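Local coordinates for protein aldehyde dehydrogenase (Trypanosoma brucei, PDB 5MYP) that probably oxidises aldehydes to carboxylic acids with NAD+ as the electron acceptor, at residues Lys96-Pro100 with Cys111-Tyr115; Thr126-Pro130 with Ile253-Cys259; Tyr313-Ala319 with Thr344-Pro349. One frame throughout, in Å; residues are numbered along the deposited sequence. Where two conformers were deposited one is given.

Along the chain the contacts follow in series, each closing before the next opens. Contact 1 stands apart: it ties the loop behind helix 69-95 to the start of strand 110-124, at the subunit interface, with its centre about 39 Å from that of contact 2 and about 50 Å from that of contact 3. Strand 110-124 joins the first two, because the loop that follows it supplies residues 126-130 of contact 2, beside the predicted nucleophile Cys-259. Contacts 2 and 3 touch, their centres about 11 Å apart: the amide of Gln-257 probably hydrogen-bonds Arg-315 O and Val-317 N. The active-site loop is thereby linked to strand 346-353, which pairs with strand 370-376 in a mixed sheet.

Contact 1: Lys96-Pro100 with Cys111-Tyr115; sequences KPVKP and CELQY
Val-98 and Leu-113 meet as an antiparallel hydrogen-bonded pair, a single bridge between a loop and a strand. Val-98 N gives its hydrogen to Leu-113 O at 2.9 Å, and Leu-113 N returns a bond to Val-98 O at 2.8 Å, both nearly straight. Extended, beta-branched Val-98 suits such a bridge: with CG1 anti to the backbone N (chi1 173°), CG2 falls beside that N and comes to the edge of the Tyr-115 ring, 4.0 Å from CE2. Pro-100, two residues on, where the next hydrogen-bonded pair would fall, has no N-H to give, consistent with a single bridge; it and Pro-97 contribute carbon instead. Pro-100 lays CB against Leu-113 CG at 4.1 Å and brings CG near Cys-111 CB, while Pro-97 runs alongside Glu-112, its CB 3.8 Å from Glu-112 OE1.

Lys-99 starts out away from the strand, but bends at chi2 and chi3 bring its end back. Its NZ reaches Cys-111 O at 3.0 Å from above the carbonyl plane, and a salt bridge to Asp-110 holds the same ammonium group. The long, flexible lysine chain is what makes this return possible. Glu-112 is positioned in turn by its acid end: Gln-114 NE2 meets OE1 at 3.2 Å, almost along the C-O axis, and Arg-461 forms a salt bridge with the same oxygen.

On its other edge, strand 110-124 pairs with strand 454-461, through Val-459 and Arg-457. Glu-409 of the second subunit hydrogen-bonds Gln-114 on the strand, and Gly-430 of that subunit packs on Pro-100, so strand and loop both border the dimer interface.

Contact 2: Thr126-Pro130 with Ile253-Cys259; sequences TWNYP and INAGQTC
The loop leading to Cys-259, the predicted nucleophile, is fastened here to the loop after strand 110-124 by the side chains of Asn-128 and Tyr-129. Asn-128 ND2 donates to Gln-257 O at 3.1 Å, with the acceptor in its own amide plane but the nitrogen above the plane of the carbonyl. Asn-254 ND2 reaches that oxygen from the opposite face, at 2.8 Å, so two amides grip one buried carbonyl. Asparagine suits both places, being short enough to reach the backbone and able to donate and accept at once. With CG between the backbone N and carbonyl carbon (chi1 67°), the Asn-128 amide turns toward the loop, and a water 2.7 Å from its ND2 also accepts from Cys-259 N.

Tyr-129 extends its ring across to Thr-258, whose OG1 takes a hydrogen bond from the phenol OH at 2.8 Å and lies at the ring edge. Asn-254 CB sits 3.3 Å from the same OH, while Asn-254 ND2 lies over one ring face. Trp-127 presents its edge to Gln-257, CH2 standing 3.5 Å from OE1, with ring and amide planes 69° apart. That amide is fixed by Gln-257 NE2, which donates to Asn-254 O at 2.9 Å and also to Arg-315 O, while its OE1 accepts from Val-317 N.

Gln-257 centres an inverse gamma turn just ahead of the cysteine. In aldehyde dehydrogenases an asparagine set beside the catalytic cysteine helps form the oxyanion hole; Asn-128, joined through water to Cys-259 N, is consistent with that role.

Contact 3: Tyr313-Ala319 with Thr344-Pro349; sequences YPRIVNA and TLTIAP
Tyr-313 and Ile-316 anchor a loop, 313-319, to the start of strand 346-353, where Leu-345 and Thr-346 face Asp-341 in a G1 beta bulge. Leu-345 takes the positive-phi position of that bulge (phi 51°), and its carbonyl accepts from the loop.

Two direct hydrogen bonds cross between the segments. Ile-316 N points at Leu-345 O over 2.9 Å, almost perfectly straight and in the carbonyl plane. The hydroxyl of Tyr-313 donates to Ile-347 O at 2.7 Å, again in the carbonyl plane; with CG anti to the backbone N (chi1 -175°), the phenol extends to the strand and puts its OH on that carbonyl.

Apolar contacts fill in around these bonds. Leu-345 is the main piece: its CB lies 4.2 Å from Ile-316 CB, and its CD2 rests on the backbone of Ala-319, 3.7 Å from the Ala-319 N, at the first turn of helix 319-328. The methyl of Ala-319 points away, and Asn-318 N-caps that helix with its OD1 on His-321. Ile-316 CG1 meets Ile-347 CD1 at 4.0 Å; both branched side chains also lie against the helix, Ile-316 on His-321 and Ile-347 on Phe-322. Beside the phenol oxygen, Pro-349 CD packs on Tyr-313.

The polar surroundings are shared with Arg-66, which bonds Tyr-313 O, Thr-344 O and Thr-346 OG1, while Arg-315 turns its guanidinium to Glu-309 in a salt bridge. Water completes the junction: one molecule donates to Pro-314 O at 2.8 Å and to Leu-345 O, and accepts from Ile-347 N at 3.0 Å.

Contact 1: Lys96-Pro100 with Cys111-Tyr115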
loop_
_atom_site.group_PDB
_atom_site.type_symbol
_atom_site.label_atom_id
_atom_site.label_comp_id
_atom_site.label_asym_id
_atom_site.label_seq_id
_atom_site.Cartn_x
_atom_site.Cartn_y
_atom_site.Cartn_z
ATOM N N LYS A 96 -13.354 -8.035 13.474
ATOM C CA LYS A 96 -14.687 -7.428 13.562
ATOM C C LYS A 96 -14.820 -6.213 12.636
ATOM O O LYS A 96 -13.846 -5.494 12.437
ATOM C CB LYS A 96 -15.027 -7.031 15.009
ATOM C CG LYS A 96 -14.427 -5.729 15.505
ATOM C CD LYS A 96 -14.421 -5.662 17.030
ATOM C CE LYS A 96 -14.120 -4.249 17.504
ATOM N NZ LYS A 96 -13.779 -4.177 18.949
ATOM N N PRO A 97 -16.025 -5.990 12.075
ATOM C CA PRO A 97 -16.223 -4.785 11.265
ATOM C C PRO A 97 -16.089 -3.495 12.073
ATOM O O PRO A 97 -16.435 -3.473 13.251
ATOM C CB PRO A 97 -17.665 -4.931 10.739
ATOM C CG PRO A 97 -17.986 -6.369 10.871
ATOM C CD PRO A 97 -17.230 -6.841 12.072
ATOM N N VAL A 98 -15.579 -2.452 11.428
ATOM C CA VAL A 98 -15.469 -1.109 12.000
ATOM C C VAL A 98 -16.600 -0.239 11.439
ATOM O O VAL A 98 -16.937 -0.340 10.253
ATOM C CB VAL A 98 -14.091 -0.483 11.658
ATOM C CG1 VAL A 98 -14.008 0.981 12.080
ATOM C CG2 VAL A 98 -12.969 -1.285 12.305
ATOM N N LYS A 99 -17.179 0.605 12.293
ATOM C CA LYS A 99 -18.215 1.550 11.889
ATOM C C LYS A 99 -17.558 2.895 11.553
ATOM O O LYS A 99 -17.145 3.617 12.464
ATOM C CB LYS A 99 -19.256 1.726 13.007
ATOM C CG LYS A 99 -19.967 0.446 13.431
ATOM C CD LYS A 99 -20.910 -0.111 12.372
ATOM C CE LYS A 99 -22.232 0.639 12.318
ATOM N NZ LYS A 99 -22.981 0.326 11.062
ATOM N N PRO A 100 -17.444 3.236 10.254
ATOM C CA PRO A 100 -16.771 4.482 9.887
ATOM C C PRO A 100 -17.591 5.735 10.198
ATOM O O PRO A 100 -18.815 5.670 10.290
ATOM C CB PRO A 100 -16.599 4.348 8.375
ATOM C CG PRO A 100 -17.779 3.556 7.950
ATOM C CD PRO A 100 -18.030 2.582 9.072
ATOM N N CYS A 111 -23.420 1.785 7.192
ATOM C CA CYS A 111 -22.095 1.515 6.600
ATOM C C CYS A 111 -21.138 0.786 7.554
ATOM O O CYS A 111 -21.178 1.001 8.765
ATOM C CB CYS A 111 -21.466 2.829 6.127
ATOM S SG CYS A 111 -22.429 3.659 4.837
ATOM N N GLU A 112 -20.278 -0.057 6.979
ATOM C CA GLU A 112 -19.283 -0.856 7.706
ATOM C C GLU A 112 -17.999 -0.990 6.895
ATOM O O GLU A 112 -18.044 -0.967 5.664
ATOM C CB GLU A 112 -19.801 -2.279 7.924
ATOM C CG GLU A 112 -20.752 -2.475 9.084
ATOM C CD GLU A 112 -21.079 -3.955 9.298
ATOM O OE1 GLU A 112 -20.699 -4.808 8.459
ATOM O OE2 GLU A 112 -21.728 -4.279 10.306
ATOM N N LEU A 113 -16.873 -1.139 7.589
ATOM C CA LEU A 113 -15.607 -1.538 6.969
ATOM C C LEU A 113 -15.283 -2.947 7.459
ATOM O O LEU A 113 -14.961 -3.141 8.632
ATOM C CB LEU A 113 -14.486 -0.561 7.331
ATOM C CG LEU A 113 -14.762 0.923 7.072
ATOM C CD1 LEU A 113 -13.547 1.759 7.451
ATOM C CD2 LEU A 113 -15.166 1.180 5.630
ATOM N N GLN A 114 -15.423 -3.932 6.575
ATOM C CA GLN A 114 -15.139 -5.335 6.897
ATOM C C GLN A 114 -13.715 -5.662 6.470
ATOM O O GLN A 114 -13.168 -5.006 5.584
ATOM C CB GLN A 114 -16.126 -6.270 6.188
ATOM C CG GLN A 114 -17.590 -6.071 6.583
ATOM C CD GLN A 114 -18.547 -7.011 5.862
ATOM O OE1 GLN A 114 -18.138 -7.836 5.039
ATOM N NE2 GLN A 114 -19.839 -6.888 6.170
ATOM N N TYR A 115 -13.112 -6.664 7.103
ATOM C CA TYR A 115 -11.783 -7.147 6.727
ATOM C C TYR A 115 -11.907 -8.547 6.171
ATOM O O TYR A 115 -12.560 -9.390 6.778
ATOM C CB TYR A 115 -10.842 -7.131 7.931
ATOM C CG TYR A 115 -10.559 -5.735 8.404
ATOM C CD1 TYR A 115 -9.505 -5.002 7.865
ATOM C CD2 TYR A 115 -11.370 -5.124 9.362
ATOM C CE1 TYR A 115 -9.245 -3.705 8.286
ATOM C CE2 TYR A 115 -11.118 -3.827 9.789
ATOM C CZ TYR A 115 -10.054 -3.127 9.251
ATOM O OH TYR A 115 -9.805 -1.848 9.682
#

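Contact 2: Thr126-Pro130 with Ile253-Cys259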
loop_
_atom_site.group_PDB
_atom_site.type_symbol
_atom_site.label_atom_id
_atom_site.label_comp_id
_atom_site.label_asym_id
_atom_site.label_seq_id
_atom_site.Cartn_x
_atom_site.Cartn_y
_atom_site.Cartn_z
ATOM N N THR A 126 15.247 -12.971 4.597
ATOM C CA THR A 126 16.625 -12.517 4.481
ATOM C C THR A 126 17.493 -13.302 5.477
ATOM O O THR A 126 16.981 -14.083 6.290
ATOM C CB THR A 126 16.738 -10.977 4.644
ATOM O OG1 THR A 126 18.088 -10.564 4.398
ATOM C CG2 THR A 126 16.296 -10.510 6.028
ATOM N N TRP A 127 18.801 -13.091 5.396
ATOM C CA TRP A 127 19.788 -13.933 6.095
ATOM C C TRP A 127 20.215 -13.433 7.479
ATOM O O TRP A 127 20.711 -14.223 8.280
ATOM C CB TRP A 127 21.044 -14.136 5.228
ATOM C CG TRP A 127 21.686 -12.867 4.766
ATOM C CD1 TRP A 127 21.492 -12.240 3.570
ATOM C CD2 TRP A 127 22.607 -12.057 5.499
ATOM N NE1 TRP A 127 22.244 -11.095 3.508
ATOM C CE2 TRP A 127 22.937 -10.956 4.680
ATOM C CE3 TRP A 127 23.199 -12.159 6.767
ATOM C CZ2 TRP A 127 23.833 -9.964 5.086
ATOM C CZ3 TRP A 127 24.080 -11.164 7.177
ATOM C CH2 TRP A 127 24.387 -10.083 6.337
ATOM N N ASN A 128 20.053 -12.137 7.753
ATOM C CA ASN A 128 20.663 -11.519 8.945
ATOM C C ASN A 128 19.948 -11.877 10.259
ATOM O O ASN A 128 20.602 -12.080 11.285
ATOM C CB ASN A 128 20.829 -9.995 8.768
ATOM C CG ASN A 128 19.509 -9.248 8.707
ATOM O OD1 ASN A 128 18.510 -9.771 8.223
ATOM N ND2 ASN A 128 19.507 -8.013 9.189
ATOM N N TYR A 129 18.617 -11.950 10.217
ATOM C CA TYR A 129 17.812 -12.525 11.302
ATOM C C TYR A 129 16.871 -13.523 10.633
ATOM O O TYR A 129 15.712 -13.212 10.364
ATOM C CB TYR A 129 17.067 -11.439 12.075
ATOM C CG TYR A 129 18.013 -10.486 12.767
ATOM C CD1 TYR A 129 18.498 -10.751 14.051
ATOM C CD2 TYR A 129 18.453 -9.337 12.124
ATOM C CE1 TYR A 129 19.382 -9.883 14.674
ATOM C CE2 TYR A 129 19.335 -8.462 12.737
ATOM C CZ TYR A 129 19.799 -8.731 14.009
ATOM O OH TYR A 129 20.678 -7.854 14.611
ATOM N N PRO A 130 17.395 -14.726 10.327
ATOM C CA PRO A 130 16.738 -15.624 9.381
ATOM C C PRO A 130 15.481 -16.329 9.886
ATOM O O PRO A 130 14.727 -16.844 9.061
ATOM C CB PRO A 130 17.837 -16.637 9.044
ATOM C CG PRO A 130 18.688 -16.679 10.265
ATOM C CD PRO A 130 18.648 -15.305 10.855
ATOM N N ILE A 253 25.429 -5.843 17.883
ATOM C CA ILE A 253 24.509 -6.941 17.557
ATOM C C ILE A 253 24.613 -7.318 16.074
ATOM O O ILE A 253 24.616 -6.443 15.197
ATOM C CB ILE A 253 23.035 -6.659 17.964
ATOM C CG1 ILE A 253 22.457 -5.423 17.254
ATOM C CG2 ILE A 253 22.920 -6.527 19.480
ATOM C CD1 ILE A 253 21.015 -5.141 17.608
ATOM N N ASN A 254 24.772 -8.617 15.822
ATOM C CA ASN A 254 24.956 -9.167 14.475
ATOM C C ASN A 254 26.130 -8.551 13.681
ATOM O O ASN A 254 26.121 -8.550 12.444
ATOM C CB ASN A 254 23.631 -9.058 13.697
ATOM C CG ASN A 254 23.420 -10.200 12.721
ATOM O OD1 ASN A 254 23.798 -11.343 12.984
ATOM N ND2 ASN A 254 22.797 -9.899 11.597
ATOM N N ALA A 255 27.145 -8.060 14.399
ATOM C CA ALA A 255 28.296 -7.368 13.800
ATOM C C ALA A 255 27.887 -6.239 12.839
ATOM O O ALA A 255 28.438 -6.108 11.745
ATOM C CB ALA A 255 29.206 -8.375 13.114
ATOM N N GLY A 256 26.900 -5.445 13.257
ATOM C CA GLY A 256 26.417 -4.297 12.481
ATOM C C GLY A 256 25.436 -4.591 11.359
ATOM O O GLY A 256 24.921 -3.661 10.738
ATOM N N GLN A 257 25.147 -5.870 11.121
ATOM C CA GLN A 257 24.375 -6.307 9.955
ATOM C C GLN A 257 22.890 -6.340 10.301
ATOM O O GLN A 257 22.269 -7.400 10.393
ATOM C CB GLN A 257 24.890 -7.667 9.461
ATOM C CG GLN A 257 26.330 -7.598 8.957
ATOM C CD GLN A 257 27.020 -8.943 8.864
ATOM O OE1 GLN A 257 27.478 -9.341 7.796
ATOM N NE2 GLN A 257 27.113 -9.643 9.986
ATOM N N THR A 258 22.345 -5.143 10.497
ATOM C CA THR A 258 20.949 -4.926 10.859
ATOM C C THR A 258 20.464 -3.720 10.053
ATOM O O THR A 258 21.173 -2.709 9.963
ATOM C CB THR A 258 20.799 -4.633 12.372
ATOM O OG1 THR A 258 21.519 -5.614 13.134
ATOM C CG2 THR A 258 19.339 -4.629 12.810
ATOM N N CYS A 259 19.262 -3.829 9.487
ATOM C CA CYS A 259 18.670 -2.761 8.670
ATOM C C CYS A 259 18.381 -1.469 9.435
ATOM O O CYS A 259 18.231 -0.410 8.822
ATOM C CB CYS A 259 17.390 -3.260 8.009
ATOM S SG CYS A 259 17.716 -4.361 6.615
HETATM O O HOH W 1 17.626 -6.293 10.166
#

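Contact 3: Tyr313-Ala319 with Thr344-Pro349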
loop_
_atom_site.group_PDB
_atom_site.type_symbol
_atom_site.label_atom_id
_atom_site.label_comp_id
_atom_site.label_asym_id
_atom_site.label_seq_id
_atom_site.Cartn_x
_atom_site.Cartn_y
_atom_site.Cartn_z
ATOM N N TYR A 313 31.111 -12.980 19.359
ATOM C CA TYR A 313 30.967 -11.875 18.416
ATOM C C TYR A 313 30.624 -12.403 17.015
ATOM O O TYR A 313 31.345 -13.257 16.493
ATOM C CB TYR A 313 32.252 -11.055 18.376
ATOM C CG TYR A 313 32.133 -9.818 17.521
ATOM C CD1 TYR A 313 31.365 -8.734 17.931
ATOM C CD2 TYR A 313 32.775 -9.738 16.294
ATOM C CE1 TYR A 313 31.261 -7.590 17.150
ATOM C CE2 TYR A 313 32.676 -8.609 15.503
ATOM C CZ TYR A 313 31.914 -7.537 15.931
ATOM O OH TYR A 313 31.809 -6.415 15.148
ATOM N N PRO A 314 29.530 -11.898 16.400
ATOM C CA PRO A 314 29.094 -12.449 15.108
ATOM C C PRO A 314 30.037 -12.214 13.931
ATOM O O PRO A 314 30.901 -11.339 13.971
ATOM C CB PRO A 314 27.748 -11.753 14.859
ATOM C CG PRO A 314 27.287 -11.349 16.210
ATOM C CD PRO A 314 28.530 -10.960 16.937
ATOM N N ARG A 315 29.827 -13.014 12.895
ATOM C CA ARG A 315 30.665 -13.049 11.714
ATOM C C ARG A 315 30.061 -12.161 10.620
ATOM O O ARG A 315 28.838 -11.982 10.562
ATOM C CB ARG A 315 30.791 -14.516 11.250
ATOM C CG ARG A 315 29.670 -15.095 10.395
ATOM C CD ARG A 315 30.190 -16.230 9.525
ATOM N NE ARG A 315 30.905 -17.232 10.313
ATOM C CZ ARG A 315 30.340 -18.207 11.033
ATOM N NH1 ARG A 315 29.015 -18.324 11.149
ATOM N NH2 ARG A 315 31.113 -19.049 11.710
ATOM N N ILE A 316 30.920 -11.628 9.756
ATOM C CA ILE A 316 30.477 -10.976 8.523
ATOM C C ILE A 316 29.978 -12.086 7.588
ATOM O O ILE A 316 30.513 -13.190 7.589
ATOM C CB ILE A 316 31.601 -10.138 7.855
ATOM C CG1 ILE A 316 32.179 -9.097 8.835
ATOM C CG2 ILE A 316 31.097 -9.456 6.585
ATOM C CD1 ILE A 316 31.158 -8.196 9.495
ATOM N N VAL A 317 28.933 -11.788 6.818
ATOM C CA VAL A 317 28.228 -12.803 6.010
ATOM C C VAL A 317 29.131 -13.600 5.057
ATOM O O VAL A 317 28.986 -14.816 4.949
ATOM C CB VAL A 317 27.028 -12.180 5.244
ATOM C CG1 VAL A 317 27.480 -11.197 4.169
ATOM C CG2 VAL A 317 26.128 -13.258 4.650
ATOM N N ASN A 318 30.069 -12.922 4.397
ATOM C CA ASN A 318 30.984 -13.577 3.453
ATOM C C ASN A 318 32.235 -12.731 3.203
ATOM O O ASN A 318 32.319 -11.584 3.660
ATOM C CB ASN A 318 30.259 -13.917 2.132
ATOM C CG ASN A 318 29.654 -12.697 1.442
ATOM O OD1 ASN A 318 30.213 -11.602 1.477
ATOM N ND2 ASN A 318 28.507 -12.892 0.801
ATOM N N ALA A 319 33.196 -13.306 2.479
ATOM C CA ALA A 319 34.468 -12.642 2.164
ATOM C C ALA A 319 34.293 -11.325 1.401
ATOM O O ALA A 319 34.997 -10.352 1.672
ATOM C CB ALA A 319 35.372 -13.588 1.376
ATOM N N THR A 344 38.250 -15.890 9.697
ATOM C CA THR A 344 37.032 -16.049 10.501
ATOM C C THR A 344 35.985 -14.946 10.253
ATOM O O THR A 344 34.981 -14.886 10.964
ATOM C CB THR A 344 37.375 -16.076 12.006
ATOM O OG1 THR A 344 37.905 -14.801 12.405
ATOM C CG2 THR A 344 38.384 -17.195 12.323
ATOM N N LEU A 345 36.222 -14.085 9.258
ATOM C CA LEU A 345 35.314 -12.989 8.881
ATOM C C LEU A 345 34.906 -12.123 10.090
ATOM O O LEU A 345 33.727 -11.827 10.304
ATOM C CB LEU A 345 34.094 -13.548 8.139
ATOM C CG LEU A 345 34.369 -14.317 6.838
ATOM C CD1 LEU A 345 33.126 -15.063 6.378
ATOM C CD2 LEU A 345 34.863 -13.378 5.744
ATOM N N THR A 346 35.910 -11.738 10.870
ATOM C CA THR A 346 35.722 -10.980 12.098
ATOM C C THR A 346 36.217 -9.560 11.878
ATOM O O THR A 346 37.366 -9.372 11.486
ATOM C CB THR A 346 36.507 -11.615 13.261
ATOM O OG1 THR A 346 36.101 -12.978 13.430
ATOM C CG2 THR A 346 36.248 -10.870 14.549
ATOM N N ILE A 347 35.343 -8.578 12.095
ATOM C CA ILE A 347 35.725 -7.162 12.108
ATOM C C ILE A 347 35.154 -6.534 13.381
ATOM O O ILE A 347 33.939 -6.501 13.564
ATOM C CB ILE A 347 35.193 -6.389 10.878
ATOM C CG1 ILE A 347 35.688 -7.023 9.572
ATOM C CG2 ILE A 347 35.608 -4.913 10.946
ATOM C CD1 ILE A 347 35.082 -6.419 8.320
ATOM N N ALA A 348 36.030 -6.045 14.259
ATOM C CA ALA A 348 35.587 -5.400 15.494
ATOM C C ALA A 348 34.944 -4.043 15.183
ATOM O O ALA A 348 35.267 -3.433 14.159
ATOM C CB ALA A 348 36.754 -5.217 16.455
ATOM N N PRO A 349 34.034 -3.565 16.058
ATOM C CA PRO A 349 33.447 -2.243 15.846
ATOM C C PRO A 349 34.524 -1.171 15.721
ATOM O O PRO A 349 35.451 -1.126 16.535
ATOM C CB PRO A 349 32.580 -2.022 17.092
ATOM C CG PRO A 349 32.306 -3.383 17.612
ATOM C CD PRO A 349 33.511 -4.205 17.274
HETATM O O HOH W 2 32.549 -9.680 12.406
#